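Local structure of Lin1840 protein (Listeria innocua serovar 6a, 4ZOC) at the interface of chains A and B. The protein acts as a family 3 beta-glucosidase in beta-1,2-glucan metabolism, probably hydrolysing terminal non-reducing beta-D-glucosyl residues to release glucose. Coordinates in Å, arbitrary orientation; residue numbers count along the deposited sequence, not the author numbering. Chains: chain A/B, Lin1840 protein.

Contact 1 and contact 2 are two patches of one two-fold symmetric interface, the centres of their C-alpha atoms about 32 Å apart. In both, the loop stretch around residues 582-592 of one chain meets the other: B:Leu203 to B:Asn206 in contact 1, and A:Tyr205 with A:Glu469 to A:Gly475, which include the active-site loop, in contact 2. Tyr205 and Val584 occur in both with the chains exchanged, so the symmetry twin of contact 1 adjoins contact 2. If this dimer is the biological form, each subunit would help to shape its neighbour's active site, since Glu473 lies in the glucose pocket.

Contact 1: the interface of chains A and B. Residues chain A 570, 584-585, 592; chain B 203-206.
In this glycoside hydrolase family 3 enzyme, two loops meet: residues around A:Ser585, from one subunit, press on B:Leu203 to B:Asn206, the turn that follows the 3-10 helix 200-202 of the other. A:Ser585 is the tight centre. Its hydroxyl OG, anti to the backbone N (chi1 -175°), points across the boundary and donates a hydrogen bond of 2.8 Å to B:Glu204 O, arriving nearly along the axis of that carbonyl. B:Leu203 packs alongside the same hydroxyl. With CG anti to its own backbone N, it puts CG 3.6 Å and the methyl CD2 3.7 Å from A:Ser585 OG, so the polar bond has a hydrocarbon flank. B:Tyr205 comes edge-on: the A:Val584-A:Ser585 peptide lies at the rim of its ring, in plane, with ring atom CE2 3.6 Å from A:Val584 C. B:Glu204 CG sits over the centre of one face of this ring, while the carboxylate OE2 of B:Glu204 turns back to accept from B:Tyr205 N, met from above the carboxylate plane. Behind this centre, the side-chain amide ND2 of A:Asn592 donates to A:Ser585 O at 2.8 Å, almost straight at the hydrogen (177°), and thereby steadies the loop as a second shell. A:Thr570 adds close contacts made by carbon rather than by its hydroxyl: CB is 3.5 Å from B:Tyr205 O, and the methyl CG2 is 3.6 Å from the amide oxygen OD1 of B:Asn206, whose side chain crosses obliquely. The loose side is the B:Leu203 flank, where A:Asn592 OD1 stands 4.4 Å from the methyl CD1 of B:Leu203, a glancing approach.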
ATOM      1  N   THR A 570       9.217  11.376   7.529  1.00  7.12           N
ATOM      2  CA  THR A 570       8.058  11.734   8.275  1.00  7.77           C
ATOM      3  C   THR A 570       8.329  12.993   9.144  1.00  8.22           C
ATOM      4  O   THR A 570       9.466  13.407   9.331  1.00  8.55           O
ATOM      5  CB  THR A 570       7.433  10.610   9.148  1.00  7.48           C
ATOM      6  OG1 THR A 570       8.089  10.553  10.417  1.00  9.04           O
ATOM      7  CG2 THR A 570       7.549   9.217   8.469  1.00  8.05           C
ATOM      8  N   VAL A 584       5.698   8.948  18.229  1.00  9.25           N
ATOM      9  CA  VAL A 584       6.665   8.971  17.082  1.00  9.43           C
ATOM     10  C   VAL A 584       6.249   7.901  16.117  1.00  8.43           C
ATOM     11  O   VAL A 584       5.408   7.084  16.454  1.00  9.75           O
ATOM     12  CB  VAL A 584       8.156   8.762  17.533  1.00 13.02           C
ATOM     13  CG1 VAL A 584       8.584   9.841  18.497  1.00 16.33           C
ATOM     14  CG2 VAL A 584       8.418   7.374  18.095  1.00 14.39           C
ATOM     15  N   SER A 585       6.801   7.908  14.922  1.00  8.38           N
ATOM     16  CA  SER A 585       6.469   6.913  13.925  1.00  7.87           C
ATOM     17  C   SER A 585       7.094   5.544  14.276  1.00  8.69           C
ATOM     18  O   SER A 585       8.291   5.376  14.209  1.00 10.37           O
ATOM     19  CB  SER A 585       7.027   7.396  12.599  1.00  6.04           C
ATOM     20  OG  SER A 585       6.635   6.502  11.532  1.00  5.60           O
ATOM     21  N   ASN A 592      10.859  -0.677  13.319  1.00  8.81           N
ATOM     22  CA  ASN A 592      10.731   0.041  12.054  1.00  8.30           C
ATOM     23  C   ASN A 592      11.652  -0.511  11.017  1.00  8.06           C
ATOM     24  O   ASN A 592      11.347  -0.510   9.799  1.00  9.06           O
ATOM     25  CB  ASN A 592      11.058   1.536  12.208  1.00  9.98           C
ATOM     26  CG  ASN A 592       9.950   2.343  12.903  1.00 12.36           C
ATOM     27  OD1 ASN A 592       9.128   1.837  13.617  1.00 12.19           O
ATOM     28  ND2 ASN A 592      10.032   3.663  12.752  1.00 14.93           N
TER
ATOM     29  N   LEU B 203       1.612   2.601   9.290  1.00  7.67           N
ATOM     30  CA  LEU B 203       2.583   3.091  10.258  1.00  7.09           C
ATOM     31  C   LEU B 203       2.312   4.538  10.593  1.00  6.55           C
ATOM     32  O   LEU B 203       2.123   5.340   9.710  1.00  7.57           O
ATOM     33  CB  LEU B 203       3.974   2.935   9.696  1.00  9.34           C
ATOM     34  CG  LEU B 203       5.141   3.456  10.484  1.00 11.45           C
ATOM     35  CD1 LEU B 203       5.233   2.854  11.878  1.00 12.42           C
ATOM     36  CD2 LEU B 203       6.465   3.266   9.712  1.00 11.78           C
ATOM     37  N   GLU B 204       2.209   4.845  11.862  1.00  7.74           N
ATOM     38  CA  GLU B 204       1.796   6.180  12.281  1.00  5.74           C
ATOM     39  C   GLU B 204       2.698   7.252  11.690  1.00  6.12           C
ATOM     40  O   GLU B 204       3.935   7.161  11.664  1.00  6.56           O
ATOM     41  CB  GLU B 204       1.702   6.299  13.803  1.00  6.64           C
ATOM     42  CG  GLU B 204       1.038   7.616  14.214  1.00  6.08           C
ATOM     43  CD  GLU B 204      -0.369   7.650  13.751  1.00  6.32           C
ATOM     44  OE1 GLU B 204      -1.248   6.984  14.362  1.00  7.75           O
ATOM     45  OE2 GLU B 204      -0.696   8.214  12.670  1.00  6.80           O
ATOM     46  N   TYR B 205       2.016   8.279  11.164  1.00  6.63           N
ATOM     47  CA  TYR B 205       2.633   9.517  10.615  1.00  7.04           C
ATOM     48  C   TYR B 205       3.329   9.247   9.302  1.00  6.89           C
ATOM     49  O   TYR B 205       4.039  10.086   8.801  1.00  7.24           O
ATOM     50  CB  TYR B 205       3.603  10.195  11.610  1.00  7.26           C
ATOM     51  CG  TYR B 205       3.103  10.334  13.054  1.00  8.30           C
ATOM     52  CD1 TYR B 205       1.991  11.074  13.362  1.00  8.70           C
ATOM     53  CD2 TYR B 205       3.756   9.721  14.098  1.00  9.69           C
ATOM     54  CE1 TYR B 205       1.507  11.194  14.686  1.00  8.16           C
ATOM     55  CE2 TYR B 205       3.289   9.820  15.413  1.00  9.18           C
ATOM     56  CZ  TYR B 205       2.159  10.589  15.698  1.00  8.85           C
ATOM     57  OH  TYR B 205       1.728  10.672  17.013  1.00  8.58           O
ATOM     58  N   ASN B 206       3.171   8.061   8.757  1.00  7.99           N
ATOM     59  CA  ASN B 206       4.055   7.704   7.658  1.00  8.85           C
ATOM     60  C   ASN B 206       3.554   8.358   6.341  1.00  9.24           C
ATOM     61  O   ASN B 206       2.415   8.849   6.228  1.00 10.35           O
ATOM     62  CB  ASN B 206       4.107   6.170   7.532  1.00  8.88           C
ATOM     63  CG  ASN B 206       5.312   5.673   6.735  1.00  8.14           C
ATOM     64  OD1 ASN B 206       6.340   6.384   6.537  1.00  9.34           O
ATOM     65  ND2 ASN B 206       5.216   4.429   6.285  1.00  8.00           N
TER

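Contact 2: the interface of chains A and B. Residues chain A 205, 469-475; chain B 582-584, 586, 588.
The end of the 3-10 helix 468-470 of chain A and the active-site loop that follows it, A:Gly471 to A:Gly475, bearing A:Glu473, the acid/base catalyst of glycoside hydrolase family 3, receive B:Arg582 from the neighbouring subunit. The arginine chain, bent at chi2 (74°), turns the edge of its guanidinium to the backbone carbonyls of A:Glu469 and A:Glu473. End-on, NH2 donates in plane to A:Glu469 O at 2.8 Å, and NH1 shares that oxygen through a more bent bond. Side-on, NE and NH1 converge on A:Glu473 O, with NH1 at 3.0 Å. Each of the two carbonyls thus accepts from two nitrogens, which fixes the group's rotation, while A:Ala474 O lies over one face toward the rim and may add electrostatic stabilisation. B:Leu588 wedges beside this grip, its methyl CD1 3.5 Å from A:Trp470 CA. B:Tyr583 has B:Arg582 CG over the centre of one ring face; the edge of the B:Tyr583 ring meets the extended A:Glu473 side chain, which crosses at about a right angle, ring carbon CD1 3.7 Å from A:Glu473 OE2. That carboxylate oxygen accepts from the phenol OH of A:Tyr205 at 2.6 Å through its anti lone pair, a bond that would help to orient the catalytic group and may favour its charged form. B:His586 ND1 donates to B:Val584 O, bracing the incoming loop. Water 1 links B:Tyr583 OH, 2.7 Å away, to A:Glu473 O, 2.8 Å from the water oxygen.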
ATOM      1  N   TYR A 205      -1.981  -8.648 -10.974  1.00  5.60           N
ATOM      2  CA  TYR A 205      -2.761  -7.812 -11.925  1.00  5.80           C
ATOM      3  C   TYR A 205      -3.509  -6.722 -11.265  1.00  5.88           C
ATOM      4  O   TYR A 205      -4.291  -6.040 -11.960  1.00  7.35           O
ATOM      5  CB  TYR A 205      -3.715  -8.636 -12.816  1.00  7.17           C
ATOM      6  CG  TYR A 205      -3.150  -9.958 -13.341  1.00  6.57           C
ATOM      7  CD1 TYR A 205      -2.093  -9.975 -14.229  1.00  7.80           C
ATOM      8  CD2 TYR A 205      -3.669 -11.144 -12.924  1.00  7.93           C
ATOM      9  CE1 TYR A 205      -1.581 -11.171 -14.695  1.00  8.54           C
ATOM     10  CE2 TYR A 205      -3.142 -12.372 -13.343  1.00  6.19           C
ATOM     11  CZ  TYR A 205      -2.131 -12.349 -14.270  1.00  7.71           C
ATOM     12  OH  TYR A 205      -1.582 -13.465 -14.794  1.00  8.71           O
ATOM     13  N   GLU A 469       6.809 -22.496  -8.370  1.00  6.31           N
ATOM     14  CA  GLU A 469       5.426 -22.113  -8.737  1.00  7.55           C
ATOM     15  C   GLU A 469       4.716 -21.267  -7.663  1.00  7.48           C
ATOM     16  O   GLU A 469       3.624 -20.768  -7.869  1.00  8.94           O
ATOM     17  CB  GLU A 469       4.581 -23.370  -8.980  1.00 10.33           C
ATOM     18  CG  GLU A 469       4.398 -24.215  -7.757  1.00 14.38           C
ATOM     19  CD  GLU A 469       3.530 -25.448  -7.978  1.00 22.52           C
ATOM     20  OE1 GLU A 469       3.940 -26.343  -8.672  1.00 34.81           O
ATOM     21  OE2 GLU A 469       2.431 -25.548  -7.481  1.00 31.75           O
ATOM     22  N   TRP A 470       5.353 -21.099  -6.510  1.00  6.29           N
ATOM     23  CA  TRP A 470       4.802 -20.192  -5.499  1.00  6.64           C
ATOM     24  C   TRP A 470       5.145 -18.734  -5.751  1.00  7.49           C
ATOM     25  O   TRP A 470       4.741 -17.897  -5.004  1.00  8.41           O
ATOM     26  CB  TRP A 470       5.282 -20.615  -4.156  1.00  7.06           C
ATOM     27  CG  TRP A 470       4.815 -22.013  -3.740  1.00  8.27           C
ATOM     28  CD1 TRP A 470       3.825 -22.724  -4.288  1.00  9.99           C
ATOM     29  CD2 TRP A 470       5.348 -22.812  -2.664  1.00 10.47           C
ATOM     30  NE1 TRP A 470       3.725 -23.934  -3.691  1.00 11.63           N
ATOM     31  CE2 TRP A 470       4.657 -24.051  -2.696  1.00 10.26           C
ATOM     32  CE3 TRP A 470       6.395 -22.622  -1.738  1.00 11.34           C
ATOM     33  CZ2 TRP A 470       4.880 -25.092  -1.771  1.00 10.58           C
ATOM     34  CZ3 TRP A 470       6.661 -23.682  -0.787  1.00 10.40           C
ATOM     35  CH2 TRP A 470       5.886 -24.911  -0.826  1.00 10.33           C
ATOM     36  N   GLY A 471       5.893 -18.477  -6.836  1.00  7.72           N
ATOM     37  CA  GLY A 471       6.204 -17.151  -7.317  1.00  6.58           C
ATOM     38  C   GLY A 471       6.065 -17.117  -8.823  1.00  6.56           C
ATOM     39  O   GLY A 471       5.436 -17.985  -9.436  1.00  8.14           O
ATOM     40  N   GLY A 472       6.646 -16.101  -9.407  1.00  5.77           N
ATOM     41  CA  GLY A 472       6.433 -15.816 -10.810  1.00  6.17           C
ATOM     42  C   GLY A 472       5.061 -15.208 -11.062  1.00  6.28           C
ATOM     43  O   GLY A 472       4.392 -14.717 -10.155  1.00  6.59           O
ATOM     44  N   GLU A 473       4.657 -15.146 -12.334  1.00  6.04           N
ATOM     45  CA  GLU A 473       3.378 -14.571 -12.626  1.00  6.04           C
ATOM     46  C   GLU A 473       2.174 -15.325 -11.947  1.00  7.40           C
ATOM     47  O   GLU A 473       2.068 -16.547 -12.028  1.00  7.40           O
ATOM     48  CB  GLU A 473       3.160 -14.466 -14.123  1.00  7.00           C
ATOM     49  CG  GLU A 473       1.795 -13.854 -14.524  1.00  7.11           C
ATOM     50  CD  GLU A 473       1.574 -13.812 -16.049  1.00  8.86           C
ATOM     51  OE1 GLU A 473       2.559 -14.138 -16.809  1.00  9.25           O
ATOM     52  OE2 GLU A 473       0.438 -13.482 -16.498  1.00 10.06           O
ATOM     53  N   ALA A 474       1.288 -14.564 -11.282  1.00  6.02           N
ATOM     54  CA  ALA A 474       0.091 -15.128 -10.639  1.00  7.75           C
ATOM     55  C   ALA A 474       0.455 -16.120  -9.537  1.00  7.83           C
ATOM     56  O   ALA A 474      -0.284 -17.093  -9.253  1.00  9.94           O
ATOM     57  CB  ALA A 474      -0.882 -15.724 -11.661  1.00  9.85           C
ATOM     58  N   GLY A 475       1.570 -15.831  -8.899  1.00 10.20           N
ATOM     59  CA  GLY A 475       2.057 -16.516  -7.703  1.00  6.60           C
ATOM     60  C   GLY A 475       2.142 -15.551  -6.515  1.00  7.08           C
ATOM     61  O   GLY A 475       3.207 -15.309  -5.977  1.00  7.27           O
TER
ATOM     62  N   ARG B 582      -4.856 -20.518 -13.056  1.00 12.25           N
ATOM     63  CA  ARG B 582      -3.654 -19.862 -12.559  1.00 11.81           C
ATOM     64  C   ARG B 582      -3.610 -18.375 -12.911  1.00  9.60           C
ATOM     65  O   ARG B 582      -3.453 -17.530 -12.054  1.00 10.39           O
ATOM     66  CB  ARG B 582      -2.401 -20.619 -13.068  1.00 14.72           C
ATOM     67  CG  ARG B 582      -1.066 -19.891 -12.864  1.00 18.88           C
ATOM     68  CD  ARG B 582      -0.595 -19.881 -11.451  1.00 15.82           C
ATOM     69  NE  ARG B 582       0.739 -19.240 -11.315  1.00 15.66           N
ATOM     70  CZ  ARG B 582       1.636 -19.569 -10.382  1.00 11.33           C
ATOM     71  NH1 ARG B 582       2.748 -18.864 -10.226  1.00  9.33           N
ATOM     72  NH2 ARG B 582       1.406 -20.598  -9.564  1.00 15.06           N
ATOM     73  N   TYR B 583      -3.853 -18.038 -14.166  1.00 10.20           N
ATOM     74  CA  TYR B 583      -3.529 -16.732 -14.688  1.00  9.66           C
ATOM     75  C   TYR B 583      -4.711 -15.741 -14.495  1.00  9.84           C
ATOM     76  O   TYR B 583      -5.221 -15.079 -15.444  1.00 11.90           O
ATOM     77  CB  TYR B 583      -2.984 -16.866 -16.127  1.00 10.12           C
ATOM     78  CG  TYR B 583      -1.648 -17.558 -16.068  1.00 10.37           C
ATOM     79  CD1 TYR B 583      -0.518 -16.888 -15.568  1.00 12.16           C
ATOM     80  CD2 TYR B 583      -1.476 -18.865 -16.498  1.00 12.00           C
ATOM     81  CE1 TYR B 583       0.698 -17.509 -15.476  1.00 13.48           C
ATOM     82  CE2 TYR B 583      -0.242 -19.543 -16.365  1.00 12.29           C
ATOM     83  CZ  TYR B 583       0.830 -18.848 -15.918  1.00 15.09           C
ATOM     84  OH  TYR B 583       2.040 -19.497 -15.761  1.00 15.79           O
ATOM     85  N   VAL B 584      -5.143 -15.584 -13.254  1.00  8.71           N
ATOM     86  CA  VAL B 584      -6.195 -14.569 -12.896  1.00  9.78           C
ATOM     87  C   VAL B 584      -5.801 -13.912 -11.593  1.00  8.14           C
ATOM     88  O   VAL B 584      -4.966 -14.429 -10.895  1.00  8.31           O
ATOM     89  CB  VAL B 584      -7.654 -15.151 -12.726  1.00 12.28           C
ATOM     90  CG1 VAL B 584      -8.143 -15.816 -14.012  1.00 12.83           C
ATOM     91  CG2 VAL B 584      -7.792 -16.101 -11.555  1.00 14.15           C
ATOM     92  N   HIS B 586      -5.553 -13.466  -8.133  1.00  7.60           N
ATOM     93  CA  HIS B 586      -5.840 -14.214  -6.936  1.00  7.95           C
ATOM     94  C   HIS B 586      -4.582 -14.417  -6.133  1.00  7.65           C
ATOM     95  O   HIS B 586      -3.485 -14.143  -6.637  1.00  7.15           O
ATOM     96  CB  HIS B 586      -6.446 -15.557  -7.312  1.00  8.74           C
ATOM     97  CG  HIS B 586      -5.450 -16.557  -7.824  1.00  9.17           C
ATOM     98  ND1 HIS B 586      -4.806 -16.419  -9.004  1.00 12.79           N
ATOM     99  CD2 HIS B 586      -5.027 -17.753  -7.302  1.00 10.83           C
ATOM    100  CE1 HIS B 586      -3.981 -17.450  -9.191  1.00 11.08           C
ATOM    101  NE2 HIS B 586      -4.113 -18.280  -8.171  1.00 13.18           N
ATOM    102  N   LEU B 588      -2.391 -17.382  -3.927  1.00  7.66           N
ATOM    103  CA  LEU B 588      -2.217 -18.832  -3.813  1.00  8.37           C
ATOM    104  C   LEU B 588      -2.724 -19.345  -2.484  1.00  8.48           C
ATOM    105  O   LEU B 588      -3.168 -20.501  -2.394  1.00 11.23           O
ATOM    106  CB  LEU B 588      -0.752 -19.238  -3.998  1.00  8.18           C
ATOM    107  CG  LEU B 588      -0.030 -18.926  -5.284  1.00  8.68           C
ATOM    108  CD1 LEU B 588       1.412 -19.347  -5.190  1.00  9.40           C
ATOM    109  CD2 LEU B 588      -0.725 -19.532  -6.477  1.00 10.91           C
TER
HETATM  110  O   HOH W   1       3.228 -18.717 -13.464  1.00 16.49           O